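Local coordinates for protein TonB-dependent siderophore receptor (Pseudomonas aeruginosa 39016, PDB 5NEC) that probably takes up iron-siderophore complexes across the bacterial outer membrane, using energy passed on by TonB, and is studied as an entry route for siderophore-drug conjugates, at residues T55-Q60 with K597-Y602; G79-A84 with R94-G99; E120-E125 with G212-L217; Q126-K131 with S146-S151. All coordinates share one frame; numbering follows the deposited sequence.

In the fold
Interactions 2, 3 and 4 are buried and interaction 1 is partly buried. Interactions 2 and 4 are strand pairings inside the plug and rest on backbone hydrogen bonds. Interactions 1 and 3 join the plug to the barrel wall, with no hydrogen bond crossing between their segments. Each relies on a phenylalanine: in interaction 1 it comes from the barrel, in interaction 3 from the plug. Interactions 1 and 4 use neighbouring strands of one mixed sheet, and the turn of interaction 3 leads into its strand 124-130. Interaction 2 belongs to a separate small sheet, which packs against interaction 4 through Ile-80 and Val-129.

Interaction 1: residues T55-Q60 with K597-Y602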
loop_
_atom_site.group_PDB
_atom_site.type_symbol
_atom_site.label_atom_id
_atom_site.label_comp_id
_atom_site.label_asym_id
_atom_site.label_seq_id
_atom_site.Cartn_x
_atom_site.Cartn_y
_atom_site.Cartn_z
ATOM N N THR A 55 5.231 7.572 -9.829
ATOM C CA THR A 55 5.704 6.282 -10.333
ATOM C C THR A 55 4.527 5.327 -10.465
ATOM O O THR A 55 3.790 5.100 -9.503
ATOM C CB THR A 55 6.758 5.642 -9.403
ATOM O OG1 THR A 55 7.836 6.560 -9.193
ATOM C CG2 THR A 55 7.292 4.322 -9.979
ATOM N N VAL A 56 4.353 4.768 -11.656
ATOM C CA VAL A 56 3.327 3.768 -11.882
ATOM C C VAL A 56 3.975 2.377 -11.899
ATOM O O VAL A 56 4.929 2.147 -12.622
ATOM C CB VAL A 56 2.545 4.065 -13.173
ATOM C CG1 VAL A 56 1.494 2.981 -13.424
ATOM C CG2 VAL A 56 1.910 5.455 -13.078
ATOM N N VAL A 57 3.490 1.473 -11.048
ATOM C CA VAL A 57 3.887 0.073 -11.119
ATOM C C VAL A 57 2.924 -0.583 -12.094
ATOM O O VAL A 57 1.751 -0.777 -11.756
ATOM C CB VAL A 57 3.835 -0.649 -9.762
ATOM C CG1 VAL A 57 4.373 -2.081 -9.902
ATOM C CG2 VAL A 57 4.625 0.138 -8.729
ATOM N N PRO A 58 3.399 -0.900 -13.313
ATOM C CA PRO A 58 2.501 -1.462 -14.318
ATOM C C PRO A 58 2.215 -2.942 -14.123
ATOM O O PRO A 58 2.971 -3.646 -13.445
ATOM C CB PRO A 58 3.262 -1.245 -15.616
ATOM C CG PRO A 58 4.693 -1.345 -15.213
ATOM C CD PRO A 58 4.791 -0.856 -13.797
ATOM N N LYS A 59 1.126 -3.386 -14.741
ATOM C CA LYS A 59 0.688 -4.782 -14.742
ATOM C C LYS A 59 1.824 -5.791 -14.896
ATOM O O LYS A 59 1.876 -6.790 -14.187
ATOM C CB LYS A 59 -0.310 -4.991 -15.889
ATOM C CG LYS A 59 -1.035 -6.336 -15.879
ATOM C CD LYS A 59 -1.514 -6.743 -17.267
ATOM C CE LYS A 59 -2.581 -5.797 -17.786
ATOM N NZ LYS A 59 -2.725 -5.803 -19.266
ATOM N N GLN A 60 2.715 -5.527 -15.846
ATOM C CA GLN A 60 3.748 -6.480 -16.229
ATOM C C GLN A 60 4.786 -6.664 -15.135
ATOM O O GLN A 60 5.299 -7.775 -14.976
ATOM C CB GLN A 60 4.440 -6.050 -17.533
ATOM C CG GLN A 60 5.183 -7.173 -18.249
ATOM C CD GLN A 60 4.294 -8.367 -18.534
ATOM O OE1 GLN A 60 3.148 -8.221 -18.938
ATOM N NE2 GLN A 60 4.804 -9.549 -18.278
ATOM N N LYS A 597 14.731 -4.758 -20.342
ATOM C CA LYS A 597 13.815 -3.854 -19.640
ATOM C C LYS A 597 14.268 -3.556 -18.215
ATOM O O LYS A 597 14.939 -4.360 -17.576
ATOM C CB LYS A 597 12.403 -4.439 -19.597
ATOM C CG LYS A 597 11.778 -4.544 -20.967
ATOM C CD LYS A 597 10.283 -4.750 -20.894
ATOM C CE LYS A 597 9.947 -6.136 -20.376
ATOM N NZ LYS A 597 8.510 -6.451 -20.599
ATOM N N VAL A 598 13.865 -2.392 -17.721
ATOM C CA VAL A 598 14.245 -1.943 -16.395
ATOM C C VAL A 598 13.108 -1.158 -15.708
ATOM O O VAL A 598 12.374 -0.402 -16.351
ATOM C CB VAL A 598 15.569 -1.143 -16.451
ATOM C CG1 VAL A 598 15.351 0.271 -16.971
ATOM C CG2 VAL A 598 16.247 -1.121 -15.093
ATOM N N PHE A 599 12.955 -1.396 -14.404
ATOM C CA PHE A 599 12.082 -0.616 -13.550
ATOM C C PHE A 599 12.845 -0.429 -12.247
ATOM O O PHE A 599 13.100 -1.395 -11.538
ATOM C CB PHE A 599 10.776 -1.363 -13.332
ATOM C CG PHE A 599 9.727 -0.570 -12.615
ATOM C CD1 PHE A 599 8.920 0.339 -13.319
ATOM C CD2 PHE A 599 9.512 -0.744 -11.244
ATOM C CE1 PHE A 599 7.934 1.076 -12.671
ATOM C CE2 PHE A 599 8.524 -0.010 -10.586
ATOM C CZ PHE A 599 7.731 0.900 -11.301
ATOM N N ALA A 600 13.250 0.806 -11.962
ATOM C CA ALA A 600 14.240 1.075 -10.919
ATOM C C ALA A 600 14.130 2.480 -10.349
ATOM O O ALA A 600 13.668 3.382 -11.020
ATOM C CB ALA A 600 15.649 0.835 -11.458
ATOM N N GLY A 601 14.528 2.646 -9.086
ATOM C CA GLY A 601 14.569 3.961 -8.448
ATOM C C GLY A 601 15.539 4.046 -7.286
ATOM O O GLY A 601 15.937 3.030 -6.717
ATOM N N TYR A 602 15.936 5.263 -6.942
ATOM C CA TYR A 602 16.752 5.519 -5.756
ATOM C C TYR A 602 16.050 6.606 -4.960
ATOM O O TYR A 602 15.466 7.508 -5.544
ATOM C CB TYR A 602 18.194 5.940 -6.118
ATOM C CG TYR A 602 18.966 6.496 -4.921
ATOM C CD1 TYR A 602 19.501 5.650 -3.941
ATOM C CD2 TYR A 602 19.102 7.873 -4.732
ATOM C CE1 TYR A 602 20.166 6.167 -2.823
ATOM C CE2 TYR A 602 19.766 8.393 -3.628
ATOM C CZ TYR A 602 20.296 7.544 -2.681
ATOM O OH TYR A 602 20.934 8.093 -1.600
#
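The phenyl ring of Phe-599 is the flat group here, and its edge meets the backbone carbonyl of Val-56. Val-56 O lies near the ring plane, 3.2 Å from Phe-599 CE1. The same oxygen is 3.3 Å from Phe-599 CZ, so it sits against the CE1-CZ side. The ring hydrogens there carry a slight positive charge, and a weak electrostatic attraction is likely. Thr-55 CG2, Val-57 CA and Pro-58 CD approach the same end of the ring obliquely. Thr-55 CG2 is 3.7 Å from Phe-599 CZ. Pro-58 meets the ring tip to tip, its CD 3.9 Å from Phe-599 CE1. The Val-57 side chain crosses the phenylalanine at about a right angle, with Val-57 CG2 4.1 Å from Phe-599 CZ.

The contact joins the two parts of a TonB-dependent receptor. Strand 596-609 is part of the barrel wall, and strand 54-57 is an outer strand of the plug's mixed sheet. The axes of the two short strands come no closer than 9.7 Å, too far for backbone pairing. Phe-599 spans the gap. Its CG is anti to the backbone N (chi1 -172°), and its CB already points toward the plug. Val-61 of helix 59-64 also touches Phe-599, and Pro-58 is the N-cap residue of that helix.

A second, looser touch lies where that helix begins. Lys-597 NZ is 4.1 Å from Gln-60 CG, and the two side chains cross at about a right angle. Their polar ends are held elsewhere: Lys-597 NZ by Thr-31 O, with a cation-pi contact to Tyr-33, and Gln-60 NE2 by Asp-64.

Interaction 2: residues G79-A84 with R94-G99; sequences GITFGA and RPFIRG
Phe-82 and Pro-95 fit against each other on one face of this strand pair. The rim of the Phe-82 ring leans over the proline, with Phe-82 CE1 3.6 Å from Pro-95 CB. Ile-80 extends this apolar patch, its CG2 4.3 Å from Pro-95 CB. On the other face Gly-83 has no side chain, and the Phe-96 ring fills the hollow beside it. Phe-96 CE1 lies 3.9 Å from Gly-83 CA. The ring also turns its edge to Thr-81 O, which lies in its plane. Thr-81 OG1 rests 3.7 Å from Phe-96 CB and is hydrogen-bonded to Asn-635 O.

At the far end the Arg-94 chain bends at chi3 (-56°) and lays a guanidinium face over Ala-84. Arg-94 NE is 3.4 Å from Ala-84 C, while NH1 forms a salt bridge with Asp-101.

Between the two faces the backbones are joined by hydrogen bonds. Phe-96 N donates to Thr-81 O at 2.7 Å, Thr-81 N returns a longer bond to Phe-96 O, and Gly-83 N donates to Arg-94 O at 3.2 Å. Two strands consecutive in the chain and paired antiparallel make a beta hairpin, here within the receptor plug.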
loop_
_atom_site.group_PDB
_atom_site.type_symbol
_atom_site.label_atom_id
_atom_site.label_comp_id
_atom_site.label_asym_id
_atom_site.label_seq_id
_atom_site.Cartn_x
_atom_site.Cartn_y
_atom_site.Cartn_z
ATOM N N GLY A 79 11.695 3.736 -0.839
ATOM C CA GLY A 79 11.246 4.765 0.124
ATOM C C GLY A 79 9.803 4.664 0.627
ATOM O O GLY A 79 9.313 5.581 1.291
ATOM N N ILE A 80 9.116 3.580 0.293
ATOM C CA ILE A 80 7.766 3.329 0.794
ATOM C C ILE A 80 7.933 2.229 1.822
ATOM O O ILE A 80 8.271 1.107 1.465
ATOM C CB ILE A 80 6.789 2.883 -0.325
ATOM C CG1 ILE A 80 6.782 3.918 -1.453
ATOM C CG2 ILE A 80 5.377 2.689 0.227
ATOM C CD1 ILE A 80 5.725 3.659 -2.488
ATOM N N THR A 81 7.745 2.562 3.091
ATOM C CA THR A 81 7.806 1.576 4.159
ATOM C C THR A 81 6.443 1.441 4.817
ATOM O O THR A 81 5.625 2.347 4.787
ATOM C CB THR A 81 8.846 1.962 5.223
ATOM O OG1 THR A 81 8.371 3.093 5.967
ATOM C CG2 THR A 81 10.152 2.302 4.562
ATOM N N PHE A 82 6.223 0.287 5.415
ATOM C CA PHE A 82 4.998 0.009 6.124
ATOM C C PHE A 82 5.282 -0.050 7.607
ATOM O O PHE A 82 6.327 -0.528 8.018
ATOM C CB PHE A 82 4.401 -1.267 5.570
ATOM C CG PHE A 82 3.883 -1.097 4.178
ATOM C CD1 PHE A 82 2.566 -0.690 3.971
ATOM C CD2 PHE A 82 4.708 -1.286 3.087
ATOM C CE1 PHE A 82 2.074 -0.522 2.688
ATOM C CE2 PHE A 82 4.232 -1.092 1.806
ATOM C CZ PHE A 82 2.909 -0.716 1.604
ATOM N N GLY A 83 4.379 0.519 8.391
ATOM C CA GLY A 83 4.445 0.432 9.838
ATOM C C GLY A 83 3.052 0.281 10.428
ATOM O O GLY A 83 2.177 -0.367 9.828
ATOM N N ALA A 84 2.855 0.894 11.600
ATOM C CA ALA A 84 1.551 0.957 12.264
ATOM C C ALA A 84 1.461 2.184 13.199
ATOM O O ALA A 84 2.289 3.109 13.120
ATOM C CB ALA A 84 1.288 -0.336 13.025
ATOM N N ARG A 94 -0.133 0.133 6.714
ATOM C CA ARG A 94 -0.099 1.579 6.686
ATOM C C ARG A 94 1.174 2.034 5.963
ATOM O O ARG A 94 2.249 1.937 6.528
ATOM C CB ARG A 94 -0.105 2.069 8.126
ATOM C CG ARG A 94 0.143 3.564 8.306
ATOM C CD ARG A 94 0.522 3.873 9.746
ATOM N NE ARG A 94 -0.483 3.410 10.707
ATOM C CZ ARG A 94 -1.114 4.137 11.628
ATOM N NH1 ARG A 94 -0.934 5.455 11.744
ATOM N NH2 ARG A 94 -2.007 3.527 12.409
ATOM N N PRO A 95 1.062 2.530 4.720
ATOM C CA PRO A 95 2.267 3.014 4.035
ATOM C C PRO A 95 2.785 4.377 4.525
ATOM O O PRO A 95 1.997 5.235 4.903
ATOM C CB PRO A 95 1.830 3.112 2.572
ATOM C CG PRO A 95 0.368 3.265 2.627
ATOM C CD PRO A 95 -0.109 2.529 3.839
ATOM N N PHE A 96 4.104 4.540 4.520
ATOM C CA PHE A 96 4.776 5.815 4.790
ATOM C C PHE A 96 5.507 6.247 3.525
ATOM O O PHE A 96 6.262 5.468 2.952
ATOM C CB PHE A 96 5.786 5.686 5.937
ATOM C CG PHE A 96 5.161 5.573 7.297
ATOM C CD1 PHE A 96 4.576 4.368 7.713
ATOM C CD2 PHE A 96 5.175 6.653 8.174
ATOM C CE1 PHE A 96 4.021 4.252 8.988
ATOM C CE2 PHE A 96 4.597 6.555 9.438
ATOM C CZ PHE A 96 4.032 5.350 9.850
ATOM N N ILE A 97 5.282 7.479 3.087
ATOM C CA ILE A 97 5.818 7.968 1.822
ATOM C C ILE A 97 6.551 9.273 2.120
ATOM O O ILE A 97 5.970 10.174 2.733
ATOM C CB ILE A 97 4.687 8.184 0.782
ATOM C CG1 ILE A 97 3.935 6.864 0.528
ATOM C CG2 ILE A 97 5.245 8.775 -0.522
ATOM C CD1 ILE A 97 2.613 7.019 -0.202
ATOM N N ARG A 98 7.823 9.358 1.714
ATOM C CA ARG A 98 8.702 10.479 2.074
ATOM C C ARG A 98 8.637 10.799 3.566
ATOM O O ARG A 98 8.555 11.975 3.973
ATOM C CB ARG A 98 8.382 11.721 1.255
ATOM C CG ARG A 98 8.709 11.581 -0.214
ATOM C CD ARG A 98 8.366 12.876 -0.923
ATOM N NE ARG A 98 8.789 12.890 -2.318
ATOM C CZ ARG A 98 8.512 13.873 -3.177
ATOM N NH1 ARG A 98 7.804 14.938 -2.797
ATOM N NH2 ARG A 98 8.950 13.790 -4.431
ATOM N N GLY A 99 8.640 9.720 4.353
ATOM C CA GLY A 99 8.614 9.776 5.797
ATOM C C GLY A 99 7.363 10.300 6.444
ATOM O O GLY A 99 7.416 10.767 7.583
#

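Interaction 3: residues E120-E125 with G212-L217; sequences EIFNLE and GVAPSL
Phe-122 and Asn-123 press against Gly-212 and Ala-214 in a van der Waals contact between a plug turn and the inner side of the barrel wall. It is small and buried, and no hydrogen bond crosses between the segments. The tip of the Phe-122 ring comes in over the glycine, with Phe-122 CZ 4.0 Å from Gly-212 CA. Gly-212 has no side chain, which leaves room for the ring. Farther along, Phe-122 CE2 is 4.3 Å from Ala-214 CB. That methyl also meets the amide of Asn-123, whose OD1 lies 3.4 Å from Ala-214 CB.

The phenyl CG stands between the backbone N and the carbonyl carbon (chi1 85°). This torsion turns one ring face to Asn-123 CB, which lies over its centre.

A type I beta turn from Ile-121 to Leu-124 presents both side chains. Leu-124 N closes it by donating to Ile-121 O at 2.9 Å. Glu-120 OE2 accepts two N-H groups at its start. One is Ile-121 N at 2.8 Å, above the carboxylate plane, and the other is Phe-122 N at 3.0 Å, through the anti lone pair. The carboxylate also forms salt bridges with Arg-173 and Arg-210 of the barrel.

Strand 206-219 is flanked by barrel strands 187-200 and 225-238. Phe-122 also touches Asn-192 and Leu-194 on the first, and Asn-123 touches Tyr-232 on the second.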
loop_
_atom_site.group_PDB
_atom_site.type_symbol
_atom_site.label_atom_id
_atom_site.label_comp_id
_atom_site.label_asym_id
_atom_site.label_seq_id
_atom_site.Cartn_x
_atom_site.Cartn_y
_atom_site.Cartn_z
ATOM N N GLU A 120 -4.947 -6.844 -1.655
ATOM C CA GLU A 120 -4.550 -7.919 -2.532
ATOM C C GLU A 120 -4.365 -7.235 -3.902
ATOM O O GLU A 120 -4.652 -6.051 -4.010
ATOM C CB GLU A 120 -5.629 -9.008 -2.391
ATOM C CG GLU A 120 -5.806 -9.998 -3.489
ATOM C CD GLU A 120 -4.628 -10.905 -3.752
ATOM O OE1 GLU A 120 -4.327 -11.815 -2.956
ATOM O OE2 GLU A 120 -4.051 -10.732 -4.844
ATOM N N ILE A 121 -3.778 -7.910 -4.893
ATOM C CA ILE A 121 -3.562 -7.302 -6.222
ATOM C C ILE A 121 -4.306 -7.974 -7.388
ATOM O O ILE A 121 -4.242 -7.447 -8.491
ATOM C CB ILE A 121 -2.043 -7.149 -6.583
ATOM C CG1 ILE A 121 -1.265 -8.477 -6.502
ATOM C CG2 ILE A 121 -1.383 -6.136 -5.674
ATOM C CD1 ILE A 121 -1.584 -9.480 -7.592
ATOM N N PHE A 122 -5.005 -9.101 -7.162
ATOM C CA PHE A 122 -5.660 -9.860 -8.260
ATOM C C PHE A 122 -6.602 -9.009 -9.116
ATOM O O PHE A 122 -6.681 -9.232 -10.315
ATOM C CB PHE A 122 -6.397 -11.138 -7.773
ATOM C CG PHE A 122 -7.818 -10.900 -7.269
ATOM C CD1 PHE A 122 -8.047 -10.323 -6.017
ATOM C CD2 PHE A 122 -8.916 -11.272 -8.026
ATOM C CE1 PHE A 122 -9.333 -10.104 -5.542
ATOM C CE2 PHE A 122 -10.213 -11.049 -7.558
ATOM C CZ PHE A 122 -10.426 -10.474 -6.310
ATOM N N ASN A 123 -7.274 -8.020 -8.518
ATOM C CA ASN A 123 -8.191 -7.145 -9.258
ATOM C C ASN A 123 -7.576 -5.830 -9.764
ATOM O O ASN A 123 -8.311 -4.955 -10.214
ATOM C CB ASN A 123 -9.418 -6.845 -8.395
ATOM C CG ASN A 123 -10.623 -6.398 -9.216
ATOM O OD1 ASN A 123 -10.934 -6.976 -10.273
ATOM N ND2 ASN A 123 -11.299 -5.353 -8.741
ATOM N N LEU A 124 -6.248 -5.687 -9.732
ATOM C CA LEU A 124 -5.608 -4.418 -10.123
ATOM C C LEU A 124 -4.912 -4.462 -11.485
ATOM O O LEU A 124 -4.309 -5.459 -11.864
ATOM C CB LEU A 124 -4.604 -3.970 -9.058
ATOM C CG LEU A 124 -5.144 -3.786 -7.634
ATOM C CD1 LEU A 124 -4.048 -3.267 -6.726
ATOM C CD2 LEU A 124 -6.355 -2.865 -7.601
ATOM N N GLU A 125 -5.006 -3.349 -12.200
ATOM C CA GLU A 125 -4.330 -3.133 -13.476
ATOM C C GLU A 125 -2.937 -2.575 -13.213
ATOM O O GLU A 125 -1.952 -3.035 -13.799
ATOM C CB GLU A 125 -5.143 -2.140 -14.320
ATOM C CG GLU A 125 -4.750 -2.046 -15.786
ATOM C CD GLU A 125 -5.104 -3.283 -16.603
ATOM O OE1 GLU A 125 -6.107 -3.987 -16.295
ATOM O OE2 GLU A 125 -4.370 -3.534 -17.584
ATOM N N GLY A 212 -11.511 -14.222 -3.222
ATOM C CA GLY A 212 -12.117 -13.025 -3.731
ATOM C C GLY A 212 -12.922 -13.243 -4.994
ATOM O O GLY A 212 -12.658 -14.159 -5.787
ATOM N N VAL A 213 -13.907 -12.365 -5.161
ATOM C CA VAL A 213 -14.783 -12.346 -6.323
ATOM C C VAL A 213 -15.010 -10.886 -6.695
ATOM O O VAL A 213 -15.374 -10.088 -5.850
ATOM C CB VAL A 213 -16.116 -13.071 -6.062
ATOM C CG1 VAL A 213 -16.838 -12.507 -4.873
ATOM C CG2 VAL A 213 -17.020 -13.015 -7.289
ATOM N N ALA A 214 -14.759 -10.549 -7.964
ATOM C CA ALA A 214 -14.882 -9.185 -8.471
ATOM C C ALA A 214 -15.643 -9.200 -9.782
ATOM O O ALA A 214 -15.048 -9.330 -10.841
ATOM C CB ALA A 214 -13.504 -8.560 -8.656
ATOM N N PRO A 215 -16.970 -9.106 -9.714
ATOM C CA PRO A 215 -17.746 -8.950 -10.950
ATOM C C PRO A 215 -17.813 -7.502 -11.390
ATOM O O PRO A 215 -17.763 -6.610 -10.559
ATOM C CB PRO A 215 -19.134 -9.428 -10.559
ATOM C CG PRO A 215 -19.215 -9.150 -9.086
ATOM C CD PRO A 215 -17.827 -9.367 -8.547
ATOM N N SER A 216 -17.959 -7.295 -12.694
ATOM C CA SER A 216 -17.966 -5.980 -13.294
ATOM C C SER A 216 -18.793 -5.982 -14.609
ATOM O O SER A 216 -18.732 -6.930 -15.395
ATOM C CB SER A 216 -16.532 -5.586 -13.566
ATOM O OG SER A 216 -16.452 -4.239 -13.930
ATOM N N LEU A 217 -19.585 -4.933 -14.810
ATOM C CA LEU A 217 -20.424 -4.753 -15.997
ATOM C C LEU A 217 -20.204 -3.365 -16.530
ATOM O O LEU A 217 -20.226 -2.422 -15.769
ATOM C CB LEU A 217 -21.898 -4.861 -15.644
ATOM C CG LEU A 217 -22.478 -6.259 -15.482
ATOM C CD1 LEU A 217 -23.884 -6.175 -14.925
ATOM C CD2 LEU A 217 -22.510 -6.987 -16.815
#

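Interaction 4: residues Q126-K131 with S146-S151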
loop_
_atom_site.group_PDB
_atom_site.type_symbol
_atom_site.label_atom_id
_atom_site.label_comp_id
_atom_site.label_asym_id
_atom_site.label_seq_id
_atom_site.Cartn_x
_atom_site.Cartn_y
_atom_site.Cartn_z
ATOM N N GLN A 126 -2.871 -1.579 -12.329
ATOM C CA GLN A 126 -1.624 -0.900 -11.991
ATOM C C GLN A 126 -1.757 -0.121 -10.674
ATOM O O GLN A 126 -2.863 0.131 -10.194
ATOM C CB GLN A 126 -1.197 0.055 -13.122
ATOM C CG GLN A 126 -2.153 1.219 -13.321
ATOM C CD GLN A 126 -1.992 1.932 -14.661
ATOM O OE1 GLN A 126 -1.632 1.337 -15.686
ATOM N NE2 GLN A 126 -2.259 3.231 -14.652
ATOM N N ILE A 127 -0.605 0.275 -10.133
ATOM C CA ILE A 127 -0.508 1.006 -8.875
ATOM C C ILE A 127 0.191 2.345 -9.127
ATOM O O ILE A 127 1.342 2.374 -9.548
ATOM C CB ILE A 127 0.266 0.168 -7.830
ATOM C CG1 ILE A 127 -0.491 -1.137 -7.537
ATOM C CG2 ILE A 127 0.498 0.943 -6.545
ATOM C CD1 ILE A 127 0.418 -2.263 -7.107
ATOM N N GLU A 128 -0.505 3.444 -8.853
ATOM C CA GLU A 128 0.023 4.789 -9.103
ATOM C C GLU A 128 0.459 5.448 -7.788
ATOM O O GLU A 128 -0.365 5.688 -6.909
ATOM C CB GLU A 128 -1.034 5.631 -9.824
ATOM C CG GLU A 128 -1.533 4.972 -11.112
ATOM C CD GLU A 128 -2.565 5.787 -11.880
ATOM O OE1 GLU A 128 -3.088 6.786 -11.341
ATOM O OE2 GLU A 128 -2.862 5.403 -13.037
ATOM N N VAL A 129 1.760 5.723 -7.663
ATOM C CA VAL A 129 2.350 6.310 -6.457
ATOM C C VAL A 129 2.657 7.788 -6.683
ATOM O O VAL A 129 3.567 8.115 -7.413
ATOM C CB VAL A 129 3.662 5.578 -6.064
ATOM C CG1 VAL A 129 4.140 6.001 -4.673
ATOM C CG2 VAL A 129 3.458 4.067 -6.105
ATOM N N SER A 130 1.891 8.670 -6.050
ATOM C CA SER A 130 2.212 10.106 -5.989
ATOM C C SER A 130 3.045 10.386 -4.754
ATOM O O SER A 130 2.587 10.168 -3.639
ATOM C CB SER A 130 0.935 10.932 -5.912
ATOM O OG SER A 130 0.347 10.993 -7.187
ATOM N N LYS A 131 4.257 10.890 -4.943
ATOM C CA LYS A 131 5.191 11.045 -3.820
ATOM C C LYS A 131 5.043 12.370 -3.071
ATOM O O LYS A 131 5.279 12.419 -1.879
ATOM C CB LYS A 131 6.623 10.794 -4.281
ATOM C CG LYS A 131 6.763 9.445 -4.982
ATOM C CD LYS A 131 7.958 8.643 -4.506
ATOM C CE LYS A 131 8.434 7.670 -5.581
ATOM N NZ LYS A 131 9.726 7.033 -5.185
ATOM N N SER A 146 0.398 9.773 -1.976
ATOM C CA SER A 146 -0.731 8.843 -2.028
ATOM C C SER A 146 -0.523 7.658 -2.971
ATOM O O SER A 146 0.395 7.640 -3.796
ATOM C CB SER A 146 -2.014 9.594 -2.399
ATOM O OG SER A 146 -1.879 10.208 -3.659
ATOM N N LEU A 147 -1.367 6.649 -2.777
ATOM C CA LEU A 147 -1.439 5.469 -3.632
ATOM C C LEU A 147 -2.791 5.499 -4.308
ATOM O O LEU A 147 -3.800 5.706 -3.645
ATOM C CB LEU A 147 -1.326 4.173 -2.828
ATOM C CG LEU A 147 -0.099 3.952 -1.938
ATOM C CD1 LEU A 147 -0.220 2.644 -1.186
ATOM C CD2 LEU A 147 1.168 3.949 -2.767
ATOM N N ASN A 148 -2.801 5.310 -5.623
ATOM C CA ASN A 148 -4.020 5.117 -6.373
ATOM C C ASN A 148 -4.004 3.759 -7.078
ATOM O O ASN A 148 -3.198 3.519 -7.987
ATOM C CB ASN A 148 -4.232 6.244 -7.390
ATOM C CG ASN A 148 -5.599 6.178 -8.045
ATOM O OD1 ASN A 148 -6.605 5.856 -7.397
ATOM N ND2 ASN A 148 -5.638 6.446 -9.338
ATOM N N LEU A 149 -4.920 2.892 -6.651
ATOM C CA LEU A 149 -5.023 1.534 -7.145
ATOM C C LEU A 149 -6.073 1.462 -8.254
ATOM O O LEU A 149 -7.260 1.653 -7.983
ATOM C CB LEU A 149 -5.405 0.595 -5.996
ATOM C CG LEU A 149 -4.609 0.705 -4.702
ATOM C CD1 LEU A 149 -4.988 -0.464 -3.813
ATOM C CD2 LEU A 149 -3.112 0.748 -4.949
ATOM N N VAL A 150 -5.640 1.182 -9.481
ATOM C CA VAL A 150 -6.546 1.146 -10.631
ATOM C C VAL A 150 -7.154 -0.266 -10.780
ATOM O O VAL A 150 -6.426 -1.234 -10.997
ATOM C CB VAL A 150 -5.804 1.569 -11.935
ATOM C CG1 VAL A 150 -6.767 1.691 -13.115
ATOM C CG2 VAL A 150 -5.050 2.888 -11.724
ATOM N N SER A 151 -8.477 -0.381 -10.643
ATOM C CA SER A 151 -9.189 -1.666 -10.767
ATOM C C SER A 151 -9.274 -2.153 -12.192
ATOM O O SER A 151 -9.456 -1.358 -13.109
ATOM C CB SER A 151 -10.639 -1.544 -10.314
ATOM O OG SER A 151 -10.728 -1.277 -8.945
#
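Gln-126 to Ser-130 and Ser-146 to Val-150 pair as antiparallel strands, their axes 161° apart in direction and 4.7 Å at closest approach. Glu-128 and Asn-148 form a hydrogen-bonded pair, with Glu-128 N to Asn-148 O and Asn-148 N to Glu-128 O both 2.8 Å. Ser-130 and Ser-146 also bond both ways.

The side chains of Glu-128 and Asn-148 lie side by side. Asn-148 ND2 donates to Glu-128 OE1 at 3.3 Å, nearly straight but from well above the carboxylate plane. Glu-128 OE2 takes Gln-126 NE2 at 2.8 Å through its anti lone pair. Ser-38 OG also bonds OE1 and Ala-39 N bonds OE2, while Gly-110 N holds Asn-148 OD1. Each oxygen of this buried carboxylate thus has at least two partners, which would probably help it stay charged. Val-150 CG2 packs against both Glu-128 and Gln-126, 3.6 Å from Glu-128 OE2 and 3.7 Å from Gln-126 CG. The crowded position of Gln-126 CG (chi1 66°) turns it to this methyl.

The opposite face is apolar. Ile-127 CG2 meets Leu-149 CD2 at 4.0 Å, and Val-129 CG2 meets Leu-147 CD2 at the same distance.

Helix 70-74 covers this apolar face, Leu-74 touching Ile-127 and Val-129, and Leu-70 touching Leu-149. In the plug's mixed sheet the pair lies between strand 54-57, antiparallel beside 124-130, and strand 106-108, parallel beside 146-151.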